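Local coordinates for protein phenolpthiocerol synthesis type-I polyketide synthase ppsA (Mycobacterium bovis, PDB 7AKC) that is the acyltransferase domain of a modular polyketide synthase, which probably selects and loads malonyl-type extender units for building the phthiocerol and phenolphthiocerol lipid core, at residues Thr287-Ser292 with Thr315-Leu320; Thr244-Leu249 with Ala257-Thr262; Pro143-Gly148 with Ile209-His214. All blocks are in the same frame, centred on the assembly; numbering follows the deposited sequence.

Contact 1 (Thr287-Ser292 with Thr315-Leu320); sequences TFIEIS and TSLGTL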
loop_
_atom_site.group_PDB
_atom_site.type_symbol
_atom_site.label_atom_id
_atom_site.label_comp_id
_atom_site.label_asym_id
_atom_site.label_seq_id
_atom_site.Cartn_x
_atom_site.Cartn_y
_atom_site.Cartn_z
ATOM N N THR A 287 -7.529 15.858 6.776
ATOM C CA THR A 287 -7.549 14.822 7.812
ATOM C C THR A 287 -7.317 13.486 7.170
ATOM O O THR A 287 -7.991 13.161 6.203
ATOM C CB THR A 287 -8.864 14.799 8.592
ATOM O OG1 THR A 287 -9.073 16.063 9.197
ATOM C CG2 THR A 287 -8.881 13.694 9.661
ATOM N N PHE A 288 -6.335 12.730 7.661
ATOM C CA PHE A 288 -6.019 11.428 7.110
ATOM C C PHE A 288 -6.196 10.414 8.220
ATOM O O PHE A 288 -5.645 10.591 9.304
ATOM C CB PHE A 288 -4.575 11.402 6.582
ATOM C CG PHE A 288 -4.414 12.252 5.341
ATOM C CD1 PHE A 288 -4.316 13.632 5.429
ATOM C CD2 PHE A 288 -4.319 11.671 4.088
ATOM C CE1 PHE A 288 -4.230 14.418 4.286
ATOM C CE2 PHE A 288 -4.169 12.460 2.945
ATOM C CZ PHE A 288 -4.126 13.830 3.054
ATOM N N ILE A 289 -7.029 9.408 7.979
ATOM C CA ILE A 289 -7.324 8.389 8.954
ATOM C C ILE A 289 -6.903 7.058 8.407
ATOM O O ILE A 289 -7.450 6.613 7.411
ATOM C CB ILE A 289 -8.822 8.389 9.346
ATOM C CG1 ILE A 289 -9.300 9.805 9.736
ATOM C CG2 ILE A 289 -9.080 7.367 10.459
ATOM C CD1 ILE A 289 -10.819 9.916 10.093
ATOM N N GLU A 290 -5.949 6.420 9.052
ATOM C CA GLU A 290 -5.509 5.083 8.662
ATOM C C GLU A 290 -6.541 4.117 9.241
ATOM O O GLU A 290 -6.816 4.178 10.436
ATOM C CB GLU A 290 -4.134 4.797 9.261
ATOM C CG GLU A 290 -3.643 3.399 8.912
ATOM C CD GLU A 290 -2.258 3.066 9.424
ATOM O OE1 GLU A 290 -1.417 3.987 9.512
ATOM O OE2 GLU A 290 -2.015 1.882 9.761
ATOM N N ILE A 291 -7.153 3.273 8.404
ATOM C CA ILE A 291 -8.172 2.326 8.858
ATOM C C ILE A 291 -7.499 1.006 9.137
ATOM O O ILE A 291 -7.416 0.149 8.252
ATOM C CB ILE A 291 -9.335 2.198 7.838
ATOM C CG1 ILE A 291 -9.819 3.595 7.350
ATOM C CG2 ILE A 291 -10.486 1.398 8.427
ATOM C CD1 ILE A 291 -10.288 4.521 8.472
ATOM N N SER A 292 -6.945 0.860 10.342
ATOM C CA SER A 292 -6.192 -0.341 10.688
ATOM C C SER A 292 -6.285 -0.675 12.182
ATOM O O SER A 292 -6.712 0.157 12.975
ATOM C CB SER A 292 -4.726 -0.137 10.330
ATOM O OG SER A 292 -4.180 0.878 11.156
ATOM N N THR A 315 -3.910 16.748 9.995
ATOM C CA THR A 315 -4.104 15.857 11.126
ATOM C C THR A 315 -4.010 14.435 10.591
ATOM O O THR A 315 -4.625 14.120 9.576
ATOM C CB THR A 315 -5.443 16.121 11.800
ATOM O OG1 THR A 315 -5.390 17.399 12.424
ATOM C CG2 THR A 315 -5.766 15.076 12.847
ATOM N N SER A 316 -3.207 13.592 11.235
ATOM C CA SER A 316 -3.036 12.211 10.811
ATOM C C SER A 316 -3.305 11.328 12.004
ATOM O O SER A 316 -2.675 11.517 13.048
ATOM C CB SER A 316 -1.614 11.990 10.328
ATOM O OG SER A 316 -1.441 10.657 9.875
ATOM N N LEU A 317 -4.245 10.387 11.881
ATOM C CA LEU A 317 -4.569 9.502 13.004
ATOM C C LEU A 317 -4.922 8.082 12.576
ATOM O O LEU A 317 -5.240 7.835 11.421
ATOM C CB LEU A 317 -5.700 10.091 13.854
ATOM C CG LEU A 317 -6.974 10.451 13.103
ATOM C CD1 LEU A 317 -8.097 9.519 13.473
ATOM C CD2 LEU A 317 -7.414 11.857 13.450
ATOM N N GLY A 318 -4.892 7.165 13.536
ATOM C CA GLY A 318 -5.251 5.773 13.300
ATOM C C GLY A 318 -6.670 5.462 13.736
ATOM O O GLY A 318 -7.411 6.355 14.150
ATOM N N THR A 319 -7.052 4.181 13.661
ATOM C CA THR A 319 -8.367 3.694 14.044
ATOM C C THR A 319 -8.278 2.937 15.377
ATOM O O THR A 319 -9.000 3.259 16.314
ATOM C CB THR A 319 -8.945 2.854 12.903
ATOM O OG1 THR A 319 -9.161 3.711 11.781
ATOM C CG2 THR A 319 -10.233 2.166 13.291
ATOM N N LEU A 320 -7.373 1.953 15.461
ATOM C CA LEU A 320 -7.119 1.174 16.671
ATOM C C LEU A 320 -5.610 1.177 16.994
ATOM O O LEU A 320 -4.800 1.546 16.151
ATOM C CB LEU A 320 -7.629 -0.279 16.520
ATOM C CG LEU A 320 -9.147 -0.494 16.491
ATOM C CD1 LEU A 320 -9.455 -1.975 16.497
ATOM C CD2 LEU A 320 -9.846 0.172 17.676
HETATM O O HOH W 1 -4.951 2.360 13.244
#

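Contact 2 (Thr244-Leu249 with Ala257-Thr262); sequences TTYADL and AEHWAT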
loop_
_atom_site.group_PDB
_atom_site.type_symbol
_atom_site.label_atom_id
_atom_site.label_comp_id
_atom_site.label_asym_id
_atom_site.label_seq_id
_atom_site.Cartn_x
_atom_site.Cartn_y
_atom_site.Cartn_z
ATOM N N THR A 244 -2.308 4.255 -5.839
ATOM C CA THR A 244 -0.872 4.293 -5.605
ATOM C C THR A 244 -0.145 3.378 -6.623
ATOM O O THR A 244 1.088 3.188 -6.535
ATOM C CB THR A 244 -0.572 3.838 -4.165
ATOM O OG1 THR A 244 -1.100 2.507 -3.922
ATOM C CG2 THR A 244 -1.083 4.862 -3.102
ATOM N N THR A 245 -0.857 2.831 -7.595
ATOM C CA THR A 245 -0.302 1.923 -8.572
ATOM C C THR A 245 0.597 2.550 -9.635
ATOM O O THR A 245 1.629 1.937 -10.017
ATOM C CB THR A 245 -1.440 1.136 -9.229
ATOM O OG1 THR A 245 -2.059 0.327 -8.211
ATOM C CG2 THR A 245 -0.954 0.244 -10.383
ATOM N N TYR A 246 0.195 3.728 -10.110
ATOM C CA TYR A 246 0.892 4.375 -11.241
ATOM C C TYR A 246 1.645 5.644 -10.842
ATOM O O TYR A 246 1.189 6.388 -9.978
ATOM C CB TYR A 246 -0.126 4.712 -12.333
ATOM C CG TYR A 246 -1.041 3.580 -12.708
ATOM C CD1 TYR A 246 -0.643 2.625 -13.626
ATOM C CD2 TYR A 246 -2.301 3.463 -12.151
ATOM C CE1 TYR A 246 -1.472 1.578 -13.980
ATOM C CE2 TYR A 246 -3.141 2.419 -12.491
ATOM C CZ TYR A 246 -2.725 1.473 -13.408
ATOM O OH TYR A 246 -3.540 0.440 -13.756
ATOM N N ALA A 247 2.773 5.872 -11.510
ATOM C CA ALA A 247 3.534 7.103 -11.277
ATOM C C ALA A 247 2.713 8.316 -11.735
ATOM O O ALA A 247 2.859 9.388 -11.170
ATOM C CB ALA A 247 4.864 7.072 -12.045
ATOM N N ASP A 248 1.901 8.135 -12.778
ATOM C CA ASP A 248 1.032 9.228 -13.281
ATOM C C ASP A 248 -0.293 9.118 -12.546
ATOM O O ASP A 248 -1.014 8.164 -12.791
ATOM C CB ASP A 248 0.888 9.182 -14.804
ATOM C CG ASP A 248 0.007 10.270 -15.404
ATOM O OD1 ASP A 248 -0.364 11.205 -14.679
ATOM O OD2 ASP A 248 -0.293 10.169 -16.601
ATOM N N LEU A 249 -0.574 10.068 -11.658
ATOM C CA LEU A 249 -1.795 9.964 -10.826
ATOM C C LEU A 249 -3.031 10.327 -11.650
ATOM O O LEU A 249 -4.122 10.067 -11.186
ATOM C CB LEU A 249 -1.663 10.825 -9.572
ATOM C CG LEU A 249 -0.459 10.539 -8.684
ATOM C CD1 LEU A 249 -0.272 11.672 -7.697
ATOM C CD2 LEU A 249 -0.628 9.227 -7.941
ATOM N N ALA A 257 -8.712 -6.753 -13.776
ATOM C CA ALA A 257 -7.650 -7.762 -13.670
ATOM C C ALA A 257 -6.267 -7.181 -13.979
ATOM O O ALA A 257 -5.327 -7.438 -13.222
ATOM C CB ALA A 257 -7.947 -8.940 -14.593
ATOM N N GLU A 258 -6.151 -6.385 -15.063
ATOM C CA GLU A 258 -4.910 -5.748 -15.477
ATOM C C GLU A 258 -4.419 -4.809 -14.385
ATOM O O GLU A 258 -3.229 -4.862 -14.050
ATOM C CB GLU A 258 -5.056 -5.013 -16.828
ATOM C CG GLU A 258 -3.719 -4.526 -17.367
ATOM C CD GLU A 258 -2.654 -5.595 -17.555
ATOM O OE1 GLU A 258 -2.719 -6.317 -18.576
ATOM O OE2 GLU A 258 -1.759 -5.716 -16.685
ATOM N N HIS A 259 -5.335 -4.008 -13.790
ATOM C CA HIS A 259 -4.994 -3.138 -12.674
ATOM C C HIS A 259 -4.425 -3.939 -11.485
ATOM O O HIS A 259 -3.408 -3.526 -10.945
ATOM C CB HIS A 259 -6.192 -2.310 -12.194
ATOM C CG HIS A 259 -5.820 -1.368 -11.086
ATOM N ND1 HIS A 259 -5.175 -0.176 -11.347
ATOM C CD2 HIS A 259 -5.956 -1.508 -9.747
ATOM C CE1 HIS A 259 -4.956 0.384 -10.165
ATOM N NE2 HIS A 259 -5.420 -0.383 -9.176
ATOM N N TRP A 260 -5.071 -5.041 -11.060
ATOM C CA TRP A 260 -4.554 -5.809 -9.906
ATOM C C TRP A 260 -3.246 -6.543 -10.196
ATOM O O TRP A 260 -2.352 -6.557 -9.334
ATOM C CB TRP A 260 -5.646 -6.736 -9.324
ATOM C CG TRP A 260 -6.867 -5.951 -8.927
ATOM C CD1 TRP A 260 -8.110 -6.012 -9.496
ATOM C CD2 TRP A 260 -6.912 -4.874 -7.974
ATOM N NE1 TRP A 260 -8.934 -5.053 -8.939
ATOM C CE2 TRP A 260 -8.221 -4.340 -8.004
ATOM C CE3 TRP A 260 -5.955 -4.273 -7.138
ATOM C CZ2 TRP A 260 -8.588 -3.237 -7.235
ATOM C CZ3 TRP A 260 -6.339 -3.218 -6.343
ATOM C CH2 TRP A 260 -7.635 -2.696 -6.411
ATOM N N ALA A 261 -3.066 -7.037 -11.440
ATOM C CA ALA A 261 -1.788 -7.653 -11.858
ATOM C C ALA A 261 -0.672 -6.596 -11.865
ATOM O O ALA A 261 0.456 -6.870 -11.441
ATOM C CB ALA A 261 -1.930 -8.257 -13.254
ATOM N N THR A 262 -0.999 -5.370 -12.304
ATOM C CA THR A 262 -0.019 -4.291 -12.346
ATOM C C THR A 262 0.322 -3.787 -10.960
ATOM O O THR A 262 1.493 -3.548 -10.648
ATOM C CB THR A 262 -0.538 -3.170 -13.253
ATOM O OG1 THR A 262 -0.597 -3.646 -14.597
ATOM C CG2 THR A 262 0.311 -1.899 -13.174
HETATM O O HOH W 2 -2.762 -1.360 -15.910
#

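Contact 3 (Pro143-Gly148 with Ile209-His214); sequences PLSGQG and IEVAPH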
loop_
_atom_site.group_PDB
_atom_site.type_symbol
_atom_site.label_atom_id
_atom_site.label_comp_id
_atom_site.label_asym_id
_atom_site.label_seq_id
_atom_site.Cartn_x
_atom_site.Cartn_y
_atom_site.Cartn_z
ATOM N N PRO A 143 2.960 -19.624 -2.778
ATOM C CA PRO A 143 4.136 -20.488 -2.981
ATOM C C PRO A 143 5.473 -19.710 -2.851
ATOM O O PRO A 143 6.522 -20.331 -2.669
ATOM C CB PRO A 143 3.929 -21.008 -4.400
ATOM C CG PRO A 143 2.430 -20.984 -4.607
ATOM C CD PRO A 143 2.080 -19.661 -3.960
ATOM N N LEU A 144 5.416 -18.380 -2.797
ATOM C CA LEU A 144 6.643 -17.537 -2.668
ATOM C C LEU A 144 6.857 -17.158 -1.202
ATOM O O LEU A 144 7.747 -16.351 -0.930
ATOM C CB LEU A 144 6.483 -16.301 -3.555
ATOM C CG LEU A 144 6.308 -16.586 -5.044
ATOM C CD1 LEU A 144 6.332 -15.303 -5.849
ATOM C CD2 LEU A 144 7.376 -17.542 -5.543
ATOM N N SER A 145 6.061 -17.723 -0.295
ATOM C CA SER A 145 6.167 -17.411 1.119
ATOM C C SER A 145 7.614 -17.558 1.631
ATOM O O SER A 145 8.279 -18.568 1.396
ATOM C CB SER A 145 5.194 -18.281 1.928
ATOM O OG SER A 145 3.828 -17.957 1.661
ATOM N N GLY A 146 8.107 -16.500 2.245
ATOM C CA GLY A 146 9.430 -16.496 2.842
ATOM C C GLY A 146 10.617 -16.227 1.941
ATOM O O GLY A 146 11.738 -16.076 2.433
ATOM N N GLN A 147 10.413 -16.190 0.625
ATOM C CA GLN A 147 11.532 -15.982 -0.310
ATOM C C GLN A 147 11.976 -14.539 -0.398
ATOM O O GLN A 147 13.159 -14.263 -0.600
ATOM C CB GLN A 147 11.150 -16.479 -1.725
ATOM C CG GLN A 147 10.985 -17.992 -1.755
ATOM C CD GLN A 147 10.552 -18.525 -3.096
ATOM O OE1 GLN A 147 10.795 -17.922 -4.153
ATOM N NE2 GLN A 147 9.879 -19.694 -3.068
ATOM N N GLY A 148 11.016 -13.621 -0.331
ATOM C CA GLY A 148 11.326 -12.199 -0.496
ATOM C C GLY A 148 11.160 -11.431 0.783
ATOM O O GLY A 148 10.479 -11.862 1.720
ATOM N N ILE A 209 7.294 -9.616 6.146
ATOM C CA ILE A 209 6.062 -9.785 5.360
ATOM C C ILE A 209 5.946 -11.230 4.846
ATOM O O ILE A 209 6.950 -11.844 4.539
ATOM C CB ILE A 209 6.064 -8.759 4.171
ATOM C CG1 ILE A 209 4.706 -8.695 3.479
ATOM C CG2 ILE A 209 7.215 -9.031 3.172
ATOM C CD1 ILE A 209 4.416 -7.288 2.756
ATOM N N GLU A 210 4.730 -11.776 4.748
ATOM C CA GLU A 210 4.513 -13.165 4.311
ATOM C C GLU A 210 5.115 -13.410 2.941
ATOM O O GLU A 210 5.803 -14.414 2.751
ATOM C CB GLU A 210 3.014 -13.554 4.311
ATOM C CG GLU A 210 2.375 -13.691 5.683
ATOM C CD GLU A 210 2.314 -12.480 6.598
ATOM O OE1 GLU A 210 2.327 -11.327 6.101
ATOM O OE2 GLU A 210 2.215 -12.688 7.826
ATOM N N VAL A 211 4.814 -12.499 2.013
ATOM C CA VAL A 211 5.330 -12.561 0.617
ATOM C C VAL A 211 5.599 -11.111 0.207
ATOM O O VAL A 211 4.729 -10.280 0.396
ATOM C CB VAL A 211 4.350 -13.205 -0.378
ATOM C CG1 VAL A 211 4.856 -13.117 -1.809
ATOM C CG2 VAL A 211 4.016 -14.642 -0.031
ATOM N N ALA A 212 6.777 -10.851 -0.331
ATOM C CA ALA A 212 7.135 -9.475 -0.725
ATOM C C ALA A 212 6.604 -9.175 -2.118
ATOM O O ALA A 212 7.022 -9.804 -3.074
ATOM C CB ALA A 212 8.617 -9.275 -0.645
ATOM N N PRO A 213 5.687 -8.203 -2.253
ATOM C CA PRO A 213 5.246 -7.799 -3.551
ATOM C C PRO A 213 6.122 -6.637 -4.050
ATOM O O PRO A 213 7.139 -6.387 -3.473
ATOM C CB PRO A 213 3.788 -7.407 -3.262
ATOM C CG PRO A 213 3.665 -7.213 -1.761
ATOM C CD PRO A 213 5.039 -7.456 -1.183
ATOM N N HIS A 214 5.729 -5.995 -5.145
ATOM C CA HIS A 214 6.424 -4.777 -5.646
ATOM C C HIS A 214 7.878 -5.058 -6.021
ATOM O O HIS A 214 8.719 -4.200 -5.763
ATOM C CB HIS A 214 6.193 -3.595 -4.709
ATOM C CG HIS A 214 4.800 -3.578 -4.204
ATOM N ND1 HIS A 214 3.726 -3.475 -5.047
ATOM C CD2 HIS A 214 4.302 -3.731 -2.966
ATOM C CE1 HIS A 214 2.620 -3.529 -4.351
ATOM N NE2 HIS A 214 2.948 -3.694 -3.088
HETATM O O HOH W 3 8.261 -13.633 -0.937
HETATM O O HOH W 4 8.496 -13.525 2.566
#

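Contact 1 (Thr287-Ser292 with Thr315-Leu320)
T287 pairs with T315 as the first of three parallel bridges, with both side chains on one sheet face. F288 N gives a hydrogen bond to T315 O at 2.9 Å, and F288 O takes one from L317 N. F288 CB lies on the opposite face, and the ring runs on, away from strand 315-317, to pack on helices 270-278 and 298-308. I289 and L317 run alongside each other on the T287 face, with I289 CG2 touching L317 CD1 at 3.8 Å. L317 CG stands between its backbone N and carbonyl carbon (chi1 54°), beside I289 CG1. Strand 315-317 is the edge of the five-stranded parallel sheet, and 287-290 is its inner neighbour. Helix 298-308 joins them in a beta-alpha-beta crossover. E290 N bonds to L317 O at 2.8 Å, and the regular pairing ends here. T319 OG1 donates to E290 O at 2.7 Å, tilted 24° from the carbonyl plane, and is also hydrogen-bonded to W98 NE1. The E290 carboxylate accepts from L297 N and L296 N, and S292 OG donates to E290 OE2 from above its plane. S292 O accepts a hydrogen bond from L320 N. A water donates to S292 OG and L320 O and accepts from T319 N.

Contact 2 (Thr244-Leu249 with Ala257-Thr262)
T245 and Y246 pack on H259 and T262 in a small mixed polar and apolar contact between a loop and a helix. The loop follows strand 240-242, an outermost strand of the parallel sheet in the acyltransferase fold, and the helix is 257-265. The polar link is a hydrogen bond of 3.0 Å between Y246 OH and H259 ND1. The hydroxyl comes to the edge of the imidazole, near its plane. The two rings meet rim to rim, with centroids 5.5 Å apart and planes at 51°. H259 CG is anti to its backbone N (chi1 -177°), which sets it off from the helix toward the loop. The other imidazole nitrogen, H259 NE2, bonds to E115 OE1, and T245 OG1 bonds to the same carboxylate oxygen. E115 thus ties the histidine and the threonine together, and the imidazole has a hydrogen-bond partner at each nitrogen. T245 OG1 itself lies 3.5 Å from H259 CE1. T245 CG2 sits over the centre of the Y246 ring, 3.6 Å above its plane. The apolar part joins two threonine methyls and the tyrosine ring. T262 CG2 meets T245 CG2 at 3.7 Å, the two side chains crossing at about a right angle, and T262 CG2 also reaches Y246 CE1 at 4.0 Å.

Contact 3 (Pro143-Gly148 with Ile209-His214)
G146 N donates a hydrogen bond of 3.1 Å to E210 O, the one direct hydrogen bond between the two loops. It is fairly straight, with an angle of 158° at the hydrogen. S145 CA makes a CA-H...O contact with the same oxygen at 3.4 Å. One water bridges the segments: it donates to L144 O at 2.8 Å and accepts from G148 N and A212 N, so it joins three backbone groups. A second lies close to both G148 O and E210 O. Among the apolar contacts, V211 CG1, anti to the backbone N (chi1 174°), meets L144 CB at 4.0 Å. V211 CG2, on the other branch, lies against S145 CA at 3.7 Å. A212 CB packs on the backbone of G148, 3.6 Å from its carbonyl carbon. The E210 carboxylate forms a salt bridge with R30. H214 NE2 is hydrogen-bonded to S112 OG, whose GxSxG setting is consistent with the nucleophile elbow and Ser-His pair of acyltransferases. The 143-148 loop links helix 127-141 to strand 148-153 of the antiparallel sheet. The 209-214 loop leaves strand 204-207 of that sheet, and V211 rests on M141 of helix 127-141 and I80 of helix 79-100.

How the contacts relate
Along the chain the contacts come in series: contact 3 closes first, then contact 2, then contact 1. All lie in the acyltransferase domain. Contact 1 is at one edge of the five-stranded parallel sheet, and contact 2 follows strand 240-242 at the other edge. Their centres are 24 Å apart, on opposite sides of the chain's centre. Contact 3 belongs to loops flanking the four-stranded antiparallel sheet. Its centre is 27 Å from that of contact 1 and 20 Å from that of contact 2. No two contacts touch; contacts 2 and 3 approach to about 6 Å between nearest atoms. Contacts 2 and 3 both border the probable nucleophile elbow, the former through T244 and the latter through H214.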